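Acetyltransferase (Vibrio fischeri, PDB 3JVN) probably transfers an acyl group, most likely acetyl from acetyl-coenzyme A as in other members of the GNAT family, to an acceptor that is not known. Local coordinates at residues V86-D92 with V122-E128; G69-G73 with L109-I113; C56-V60 with R112-L117. One frame throughout, in Å; residues are numbered along the deposited sequence.

Interaction 1 (V86-D92 with V122-E128)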
loop_
_atom_site.group_PDB
_atom_site.type_symbol
_atom_site.label_atom_id
_atom_site.label_comp_id
_atom_site.label_asym_id
_atom_site.label_seq_id
_atom_site.Cartn_x
_atom_site.Cartn_y
_atom_site.Cartn_z
ATOM N N VAL A 86 -2.373 3.870 8.470
ATOM C CA VAL A 86 -2.920 2.542 8.204
ATOM C C VAL A 86 -1.784 1.562 8.397
ATOM O O VAL A 86 -0.707 1.742 7.840
ATOM C CB VAL A 86 -3.413 2.422 6.744
ATOM C CG1 VAL A 86 -4.178 1.120 6.550
ATOM C CG2 VAL A 86 -4.264 3.613 6.377
HETATM N N MSE A 87 -2.008 0.520 9.180
HETATM C CA MSE A 87 -0.945 -0.438 9.404
HETATM C C MSE A 87 -0.778 -1.402 8.235
HETATM O O MSE A 87 -1.722 -2.079 7.824
HETATM C CB MSE A 87 -1.194 -1.233 10.684
HETATM C CG MSE A 87 -0.133 -2.316 10.957
HETATM SE SE MSE A 87 1.621 -1.630 11.465
HETATM C CE MSE A 87 1.861 -2.648 13.090
HETATM N N MSE A 88 0.436 -1.457 7.703
HETATM C CA MSE A 88 0.744 -2.353 6.600
HETATM C C MSE A 88 2.100 -2.967 6.859
HETATM O O MSE A 88 2.776 -2.620 7.829
HETATM C CB MSE A 88 0.776 -1.593 5.277
HETATM C CG MSE A 88 -0.458 -0.771 4.991
HETATM SE SE MSE A 88 -0.398 -0.075 3.196
HETATM C CE MSE A 88 -2.165 0.701 3.123
ATOM N N ALA A 89 2.501 -3.876 5.986
ATOM C CA ALA A 89 3.784 -4.526 6.140
ATOM C C ALA A 89 4.373 -4.938 4.804
ATOM O O ALA A 89 3.719 -4.848 3.763
ATOM C CB ALA A 89 3.663 -5.757 7.066
ATOM N N THR A 90 5.615 -5.412 4.850
ATOM C CA THR A 90 6.325 -5.843 3.650
ATOM C C THR A 90 7.170 -7.092 3.926
ATOM O O THR A 90 7.897 -7.154 4.916
ATOM C CB THR A 90 7.279 -4.725 3.131
ATOM O OG1 THR A 90 6.582 -3.474 3.102
ATOM C CG2 THR A 90 7.772 -5.048 1.729
ATOM N N ILE A 91 7.060 -8.083 3.051
ATOM C CA ILE A 91 7.863 -9.293 3.167
ATOM C C ILE A 91 9.013 -9.002 2.216
ATOM O O ILE A 91 8.810 -8.808 1.014
ATOM C CB ILE A 91 7.073 -10.558 2.727
ATOM C CG1 ILE A 91 6.003 -10.873 3.774
ATOM C CG2 ILE A 91 8.002 -11.748 2.603
ATOM C CD1 ILE A 91 5.005 -11.921 3.360
ATOM N N ASP A 92 10.219 -8.943 2.771
ATOM C CA ASP A 92 11.395 -8.614 1.989
ATOM C C ASP A 92 12.127 -9.786 1.316
ATOM O O ASP A 92 12.090 -9.928 0.094
ATOM C CB ASP A 92 12.358 -7.816 2.877
ATOM C CG ASP A 92 11.718 -6.554 3.433
ATOM O OD1 ASP A 92 11.768 -6.333 4.668
ATOM O OD2 ASP A 92 11.167 -5.774 2.622
ATOM N N VAL A 122 -2.608 -6.004 10.173
ATOM C CA VAL A 122 -2.107 -5.405 8.933
ATOM C C VAL A 122 -3.189 -5.383 7.858
ATOM O O VAL A 122 -3.853 -6.390 7.599
ATOM C CB VAL A 122 -0.865 -6.134 8.368
ATOM C CG1 VAL A 122 0.273 -6.078 9.380
ATOM C CG2 VAL A 122 -1.222 -7.564 7.998
ATOM N N LYS A 123 -3.354 -4.225 7.231
ATOM C CA LYS A 123 -4.369 -4.061 6.205
ATOM C C LYS A 123 -3.866 -4.507 4.846
ATOM O O LYS A 123 -4.571 -5.220 4.132
ATOM C CB LYS A 123 -4.810 -2.602 6.145
ATOM C CG LYS A 123 -5.180 -2.014 7.514
ATOM C CD LYS A 123 -6.169 -2.896 8.258
ATOM C CE LYS A 123 -6.631 -2.226 9.536
ATOM N NZ LYS A 123 -7.503 -3.115 10.363
ATOM N N GLU A 124 -2.649 -4.090 4.492
ATOM C CA GLU A 124 -2.044 -4.454 3.210
ATOM C C GLU A 124 -0.665 -5.104 3.362
ATOM O O GLU A 124 0.096 -4.752 4.259
ATOM C CB GLU A 124 -1.923 -3.218 2.312
ATOM C CG GLU A 124 -3.256 -2.594 1.907
ATOM C CD GLU A 124 -4.246 -3.617 1.378
ATOM O OE1 GLU A 124 -3.826 -4.466 0.560
ATOM O OE2 GLU A 124 -5.441 -3.563 1.768
ATOM N N ILE A 125 -0.360 -6.044 2.467
ATOM C CA ILE A 125 0.922 -6.750 2.470
ATOM C C ILE A 125 1.604 -6.771 1.093
ATOM O O ILE A 125 1.043 -7.266 0.113
ATOM C CB ILE A 125 0.762 -8.222 2.936
ATOM C CG1 ILE A 125 0.229 -8.264 4.363
ATOM C CG2 ILE A 125 2.095 -8.949 2.855
ATOM C CD1 ILE A 125 1.101 -7.522 5.367
ATOM N N PHE A 126 2.828 -6.249 1.042
ATOM C CA PHE A 126 3.604 -6.196 -0.196
ATOM C C PHE A 126 4.749 -7.195 -0.134
ATOM O O PHE A 126 5.615 -7.083 0.728
ATOM C CB PHE A 126 4.184 -4.795 -0.385
ATOM C CG PHE A 126 3.156 -3.714 -0.410
ATOM C CD1 PHE A 126 2.364 -3.522 -1.533
ATOM C CD2 PHE A 126 2.959 -2.902 0.706
ATOM C CE1 PHE A 126 1.391 -2.536 -1.543
ATOM C CE2 PHE A 126 1.991 -1.914 0.706
ATOM C CZ PHE A 126 1.202 -1.728 -0.418
ATOM N N VAL A 127 4.747 -8.164 -1.045
ATOM C CA VAL A 127 5.800 -9.169 -1.087
ATOM C C VAL A 127 6.900 -8.727 -2.052
ATOM O O VAL A 127 6.639 -8.380 -3.210
ATOM C CB VAL A 127 5.231 -10.563 -1.496
ATOM C CG1 VAL A 127 6.331 -11.626 -1.499
ATOM C CG2 VAL A 127 4.129 -10.975 -0.511
ATOM N N GLU A 128 8.133 -8.719 -1.557
ATOM C CA GLU A 128 9.288 -8.299 -2.347
ATOM C C GLU A 128 10.191 -9.478 -2.701
ATOM O O GLU A 128 11.232 -9.289 -3.319
ATOM C CB GLU A 128 10.127 -7.283 -1.562
ATOM C CG GLU A 128 9.361 -6.161 -0.886
ATOM C CD GLU A 128 8.800 -5.145 -1.860
ATOM O OE1 GLU A 128 7.960 -5.536 -2.696
ATOM O OE2 GLU A 128 9.195 -3.960 -1.791
#
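Glu128 N gives its hydrogen to Ile91 O over 2.7 Å, the last of five backbone hydrogen bonds that join 86-92 to 122-128. The series starts with a nearly straight bond from Lys123 N to Met87 O (2.8 Å, 178° at the hydrogen), made in the turn leading into the strand, one residue before the regular parallel pattern begins. That pattern holds at Ala89 and Ile91: Ala89 sends its N to Glu124 O and accepts Phe126 N on its own O, and Ile91 N then reaches Phe126 O. These are the two parallel strands of a beta-alpha-beta unit whose crossover is helix 105-118.

The sheet has two different faces here. Ala89, Ile91, Ile125 and Val127 look toward the helix and are apolar. Ile125 bends at its second torsion (chi2 -57°), which brings CD1 back over the small methyl of Ala89, 3.5 Å from its CB; the size of alanine suits so close a neighbour. Ile91 and Val127 lie side by side, CD1 to CG2 4.1 Å.

On the other face Met88, a selenomethionine, runs extended beyond CG beside Glu124, its SE 3.6 Å from Glu124 CB. That SE also meets the rim of the Phe126 ring, 5.2 Å from the centroid and near the ring plane, an edge-on Met-aromatic contact. Met88 and Glu124 pack there on Phe126 of the second subunit. Near the end of the pair Asp92 OD1 is hydrogen-bonded to Tyr50 and His74.

In GNAT enzymes the corresponding strands as a rule part to admit acetyl-coenzyme A; here the last bridge joins Ile91 to Val127, consistent with such a parting. Backbone bonding thus fixes the register, while the side chains give one face to the crossover helix and the other to the subunit interface.

Interaction 2 (G69-G73 with L109-I113). With SO4 (sulfate ion), chain B.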
loop_
_atom_site.group_PDB
_atom_site.type_symbol
_atom_site.label_atom_id
_atom_site.label_comp_id
_atom_site.label_asym_id
_atom_site.label_seq_id
_atom_site.Cartn_x
_atom_site.Cartn_y
_atom_site.Cartn_z
ATOM N N GLY A 69 16.849 -22.236 6.530
ATOM C CA GLY A 69 16.017 -21.246 5.877
ATOM C C GLY A 69 15.604 -20.098 6.776
ATOM O O GLY A 69 15.669 -20.193 7.997
ATOM N N PHE A 70 15.189 -18.997 6.161
ATOM C CA PHE A 70 14.740 -17.828 6.903
ATOM C C PHE A 70 13.843 -16.972 6.005
ATOM O O PHE A 70 13.803 -17.145 4.784
ATOM C CB PHE A 70 15.939 -16.997 7.397
ATOM C CG PHE A 70 16.680 -16.285 6.301
ATOM C CD1 PHE A 70 17.591 -16.966 5.491
ATOM C CD2 PHE A 70 16.412 -14.949 6.027
ATOM C CE1 PHE A 70 18.216 -16.322 4.417
ATOM C CE2 PHE A 70 17.026 -14.301 4.961
ATOM C CZ PHE A 70 17.927 -14.985 4.156
ATOM N N ILE A 71 13.105 -16.064 6.627
ATOM C CA ILE A 71 12.225 -15.163 5.906
ATOM C C ILE A 71 12.365 -13.848 6.653
ATOM O O ILE A 71 12.627 -13.844 7.856
ATOM C CB ILE A 71 10.739 -15.668 5.888
ATOM C CG1 ILE A 71 9.884 -14.714 5.029
ATOM C CG2 ILE A 71 10.213 -15.823 7.304
ATOM C CD1 ILE A 71 8.483 -15.219 4.757
ATOM N N THR A 72 12.203 -12.739 5.934
ATOM C CA THR A 72 12.370 -11.419 6.526
ATOM C C THR A 72 11.258 -10.454 6.132
ATOM O O THR A 72 10.907 -10.373 4.957
ATOM C CB THR A 72 13.777 -10.845 6.130
ATOM O OG1 THR A 72 14.331 -10.095 7.222
ATOM C CG2 THR A 72 13.673 -9.957 4.914
ATOM N N GLY A 73 10.711 -9.720 7.105
ATOM C CA GLY A 73 9.643 -8.773 6.811
ATOM C C GLY A 73 9.600 -7.605 7.787
ATOM O O GLY A 73 10.130 -7.717 8.896
ATOM N N LEU A 109 7.220 -20.823 6.487
ATOM C CA LEU A 109 7.872 -19.555 6.816
ATOM C C LEU A 109 6.898 -18.416 6.499
ATOM O O LEU A 109 6.731 -17.491 7.288
ATOM C CB LEU A 109 9.164 -19.382 6.011
ATOM C CG LEU A 109 10.375 -20.224 6.427
ATOM C CD1 LEU A 109 11.479 -20.065 5.402
ATOM C CD2 LEU A 109 10.862 -19.798 7.796
HETATM N N MSE A 110 6.257 -18.491 5.337
HETATM C CA MSE A 110 5.279 -17.487 4.937
HETATM C C MSE A 110 4.100 -17.569 5.896
HETATM O O MSE A 110 3.412 -16.580 6.149
HETATM C CB MSE A 110 4.778 -17.761 3.515
HETATM C CG MSE A 110 5.664 -17.214 2.390
HETATM SE SE MSE A 110 5.670 -15.251 2.318
HETATM C CE MSE A 110 3.826 -14.958 2.881
HETATM N N MSE A 111 3.874 -18.774 6.411
HETATM C CA MSE A 111 2.783 -19.049 7.339
HETATM C C MSE A 111 3.033 -18.360 8.674
HETATM O O MSE A 111 2.116 -17.817 9.299
HETATM C CB MSE A 111 2.663 -20.560 7.564
HETATM C CG MSE A 111 1.242 -21.112 7.444
HETATM SE SE MSE A 111 0.536 -21.014 5.626
HETATM C CE MSE A 111 -0.332 -19.281 5.721
ATOM N N ARG A 112 4.285 -18.402 9.111
ATOM C CA ARG A 112 4.670 -17.793 10.370
ATOM C C ARG A 112 4.564 -16.264 10.299
ATOM O O ARG A 112 3.859 -15.647 11.100
ATOM C CB ARG A 112 6.104 -18.192 10.729
ATOM C CG ARG A 112 6.572 -17.664 12.076
ATOM C CD ARG A 112 5.841 -18.347 13.232
ATOM N NE ARG A 112 6.123 -17.728 14.528
ATOM C CZ ARG A 112 5.827 -16.463 14.832
ATOM N NH1 ARG A 112 5.238 -15.671 13.937
ATOM N NH2 ARG A 112 6.117 -15.987 16.034
ATOM N N ILE A 113 5.247 -15.651 9.335
ATOM C CA ILE A 113 5.207 -14.202 9.232
ATOM C C ILE A 113 3.787 -13.634 9.139
ATOM O O ILE A 113 3.510 -12.557 9.686
ATOM C CB ILE A 113 6.078 -13.683 8.051
ATOM C CG1 ILE A 113 6.154 -12.149 8.121
ATOM C CG2 ILE A 113 5.528 -14.159 6.713
ATOM C CD1 ILE A 113 7.330 -11.534 7.359
HETATM S S SO4 B . 8.228 -18.281 17.750
HETATM O O1 SO4 B . 9.626 -17.820 17.907
HETATM O O2 SO4 B . 7.313 -17.157 18.013
HETATM O O3 SO4 B . 7.961 -19.352 18.730
HETATM O O4 SO4 B . 8.015 -18.801 16.379
#
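The GNAT fold lays a helix against its central sheet, and Ile71 on strand 69-73 meets that helix through Leu109, Met110 and Ile113. The helix, 105-118, is the one that leads from strand 86-96 to strand 124-127, and it crosses 69-73 at 35° with axes 8.7 Å apart. No hydrogen bond links the two segments; the contact is buried and apolar, and branched aliphatic residues fit it well.

Ile71 is its centre. Its chain is fully extended, CG1 anti to the backbone N (chi1 -176°), and this carries CD1 out between two helix residues, 3.7 Å from the SE of the selenomethionine Met110 and 3.7 Å from Ile113 CG2. The shorter branch, CG2, stays near the strand and rests against Leu109 CB at 3.9 Å. Leu109 passes Ile71 in the opposite direction, and its CD1 ends over the backbone of Phe70. Phe70 itself turns to the other face of the sheet, where helix 13-30 covers it with Leu16, Leu19 and Met20.

Further along, Gly73 presents bare backbone to the helix, and Ile113 lays its CD1 directly on it, 3.6 Å from Gly73 CA.

Interaction 3 (C56-V60 with R112-L117). With SO4 (sulfate ion), chain B.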
loop_
_atom_site.group_PDB
_atom_site.type_symbol
_atom_site.label_atom_id
_atom_site.label_comp_id
_atom_site.label_asym_id
_atom_site.label_seq_id
_atom_site.Cartn_x
_atom_site.Cartn_y
_atom_site.Cartn_z
ATOM N N CYS A 56 10.835 -4.803 12.797
ATOM C CA CYS A 56 11.288 -5.869 11.899
ATOM C C CYS A 56 11.045 -7.297 12.374
ATOM O O CYS A 56 10.923 -7.569 13.564
ATOM C CB CYS A 56 12.782 -5.706 11.599
ATOM S SG CYS A 56 13.188 -4.290 10.556
HETATM N N MSE A 57 10.992 -8.216 11.420
HETATM C CA MSE A 57 10.775 -9.618 11.729
HETATM C C MSE A 57 11.707 -10.528 10.947
HETATM O O MSE A 57 11.983 -10.296 9.777
HETATM C CB MSE A 57 9.331 -10.001 11.413
HETATM C CG MSE A 57 8.309 -9.309 12.275
HETATM SE SE MSE A 57 6.585 -9.162 11.426
HETATM C CE MSE A 57 6.029 -11.021 11.555
ATOM N N VAL A 58 12.195 -11.565 11.605
ATOM C CA VAL A 58 13.046 -12.520 10.930
ATOM C C VAL A 58 12.820 -13.895 11.531
ATOM O O VAL A 58 13.123 -14.129 12.691
ATOM C CB VAL A 58 14.549 -12.124 11.009
ATOM C CG1 VAL A 58 14.914 -11.715 12.422
ATOM C CG2 VAL A 58 15.398 -13.282 10.556
ATOM N N TYR A 59 12.246 -14.801 10.747
ATOM C CA TYR A 59 12.026 -16.149 11.237
ATOM C C TYR A 59 12.938 -17.105 10.495
ATOM O O TYR A 59 13.282 -16.871 9.336
ATOM C CB TYR A 59 10.569 -16.550 11.052
ATOM C CG TYR A 59 9.632 -15.663 11.818
ATOM C CD1 TYR A 59 9.472 -15.807 13.202
ATOM C CD2 TYR A 59 8.901 -14.680 11.168
ATOM C CE1 TYR A 59 8.603 -14.983 13.911
ATOM C CE2 TYR A 59 8.033 -13.860 11.867
ATOM C CZ TYR A 59 7.881 -14.015 13.228
ATOM O OH TYR A 59 6.994 -13.212 13.906
ATOM N N VAL A 60 13.342 -18.171 11.181
ATOM C CA VAL A 60 14.215 -19.182 10.593
ATOM C C VAL A 60 13.626 -20.589 10.717
ATOM O O VAL A 60 12.828 -20.869 11.616
ATOM C CB VAL A 60 15.633 -19.174 11.260
ATOM C CG1 VAL A 60 16.402 -17.919 10.855
ATOM C CG2 VAL A 60 15.502 -19.259 12.780
ATOM N N ARG A 112 4.285 -18.402 9.111
ATOM C CA ARG A 112 4.670 -17.793 10.370
ATOM C C ARG A 112 4.564 -16.264 10.299
ATOM O O ARG A 112 3.859 -15.647 11.100
ATOM C CB ARG A 112 6.104 -18.192 10.729
ATOM C CG ARG A 112 6.572 -17.664 12.076
ATOM C CD ARG A 112 5.841 -18.347 13.232
ATOM N NE ARG A 112 6.123 -17.728 14.528
ATOM C CZ ARG A 112 5.827 -16.463 14.832
ATOM N NH1 ARG A 112 5.238 -15.671 13.937
ATOM N NH2 ARG A 112 6.117 -15.987 16.034
ATOM N N ILE A 113 5.247 -15.651 9.335
ATOM C CA ILE A 113 5.207 -14.202 9.232
ATOM C C ILE A 113 3.787 -13.634 9.139
ATOM O O ILE A 113 3.510 -12.557 9.686
ATOM C CB ILE A 113 6.078 -13.683 8.051
ATOM C CG1 ILE A 113 6.154 -12.149 8.121
ATOM C CG2 ILE A 113 5.528 -14.159 6.713
ATOM C CD1 ILE A 113 7.330 -11.534 7.359
ATOM N N GLU A 114 2.889 -14.352 8.463
ATOM C CA GLU A 114 1.502 -13.907 8.326
ATOM C C GLU A 114 0.777 -14.028 9.669
ATOM O O GLU A 114 -0.151 -13.279 9.953
ATOM C CB GLU A 114 0.763 -14.745 7.282
ATOM C CG GLU A 114 1.327 -14.682 5.870
ATOM C CD GLU A 114 0.569 -15.592 4.904
ATOM O OE1 GLU A 114 0.999 -15.732 3.738
ATOM O OE2 GLU A 114 -0.457 -16.171 5.317
ATOM N N GLN A 115 1.198 -14.974 10.495
ATOM C CA GLN A 115 0.569 -15.141 11.793
ATOM C C GLN A 115 0.745 -13.852 12.582
ATOM O O GLN A 115 -0.230 -13.271 13.052
ATOM C CB GLN A 115 1.213 -16.301 12.538
ATOM C CG GLN A 115 0.529 -16.674 13.834
ATOM C CD GLN A 115 1.350 -17.681 14.621
ATOM O OE1 GLN A 115 2.386 -17.336 15.191
ATOM N NE2 GLN A 115 0.901 -18.935 14.643
ATOM N N GLU A 116 1.994 -13.412 12.723
ATOM C CA GLU A 116 2.306 -12.182 13.446
ATOM C C GLU A 116 1.693 -10.966 12.759
ATOM O O GLU A 116 1.241 -10.025 13.414
ATOM C CB GLU A 116 3.817 -12.007 13.551
ATOM C CG GLU A 116 4.413 -12.673 14.777
ATOM C CD GLU A 116 4.256 -11.834 16.030
ATOM O OE1 GLU A 116 4.960 -10.809 16.150
ATOM O OE2 GLU A 116 3.418 -12.189 16.885
ATOM N N LEU A 117 1.685 -10.991 11.433
ATOM C CA LEU A 117 1.114 -9.904 10.660
ATOM C C LEU A 117 -0.373 -9.761 10.950
ATOM O O LEU A 117 -0.838 -8.682 11.308
ATOM C CB LEU A 117 1.327 -10.176 9.179
ATOM C CG LEU A 117 2.227 -9.143 8.508
ATOM C CD1 LEU A 117 3.383 -8.754 9.440
ATOM C CD2 LEU A 117 2.749 -9.721 7.203
HETATM S S SO4 B . 8.228 -18.281 17.750
HETATM O O1 SO4 B . 9.626 -17.820 17.907
HETATM O O2 SO4 B . 7.313 -17.157 18.013
HETATM O O3 SO4 B . 7.961 -19.352 18.730
HETATM O O4 SO4 B . 8.015 -18.801 16.379
#
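Arg112 lies across the ring of Tyr59, its CG 3.6 Å from the ring centroid and almost straight above it, a CH-pi contact. CG stands anti to the backbone N (chi1 -177°), which sets it over the ring, and a bend at the next torsion (chi2 69°) turns the rest of the chain along the ring toward its phenol end. The guanidinium arrives tilted by 37° against the ring, with Arg112 CZ 3.3 Å from Tyr59 CE1 and Arg112 NH1 3.0 Å from Tyr59 OH. Gln115 OE1 lies over the opposite face of the guanidinium, so the flat group is sandwiched.

With both faces taken up, the edge carries the ionic work. A sulfate ion, probably from the crystallisation liquor, sits in the guanidinium plane and is held in forked fashion: Arg112 NE donates to sulfate O4 at 2.9 Å and Arg112 NH2 to sulfate O2 at 2.6 Å. Arg7 N adds a further hydrogen bond to the ion. Two N-H directions used at once would resist rotation of the guanidinium.

Strand 56-62 and helix 105-118 run roughly antiparallel here, the helix lying on the sheet of the GNAT fold, with strand 4-7 next to 56-62 and also touching Arg112. A long arginine suits this place because its methylenes can cover an aromatic ring while the charged end reaches the margin of the sheet, where here it has bound the sulfate.

Deeper in, Met57, a selenomethionine, reaches up to the helix. Its flexible chain bends only at the last torsion, folding the methyl toward Ile113, though the position of CE is approximate; SE rests 3.8 Å from Leu117 CD1. Tyr59 CE2 comes 3.9 Å from Ile113 CA.

After strand 4-7 and two helices the chain lays down 56-60, then 69-73, then 86-92, before helix 105-118 and the last strand. Interaction 3 closes the longest loop, from 56-60 to the helix; interaction 2 closes a shorter one within it, from 69-73 to the same helix, and the two share Arg112 and Ile113. Interaction 1 crosses both, since 86-92 lies inside their loops while its partner 122-128 follows the helix. Neighbouring strands join them as well: Gly73 O meets Met57 N, and Asp92 N meets Thr72 O. Leu117 and Ile113 continue the helix's apolar side onto Ala89, Ile91 and Ile125, so that side lies on strands 56-62, 67-79, 86-96 and 124-127.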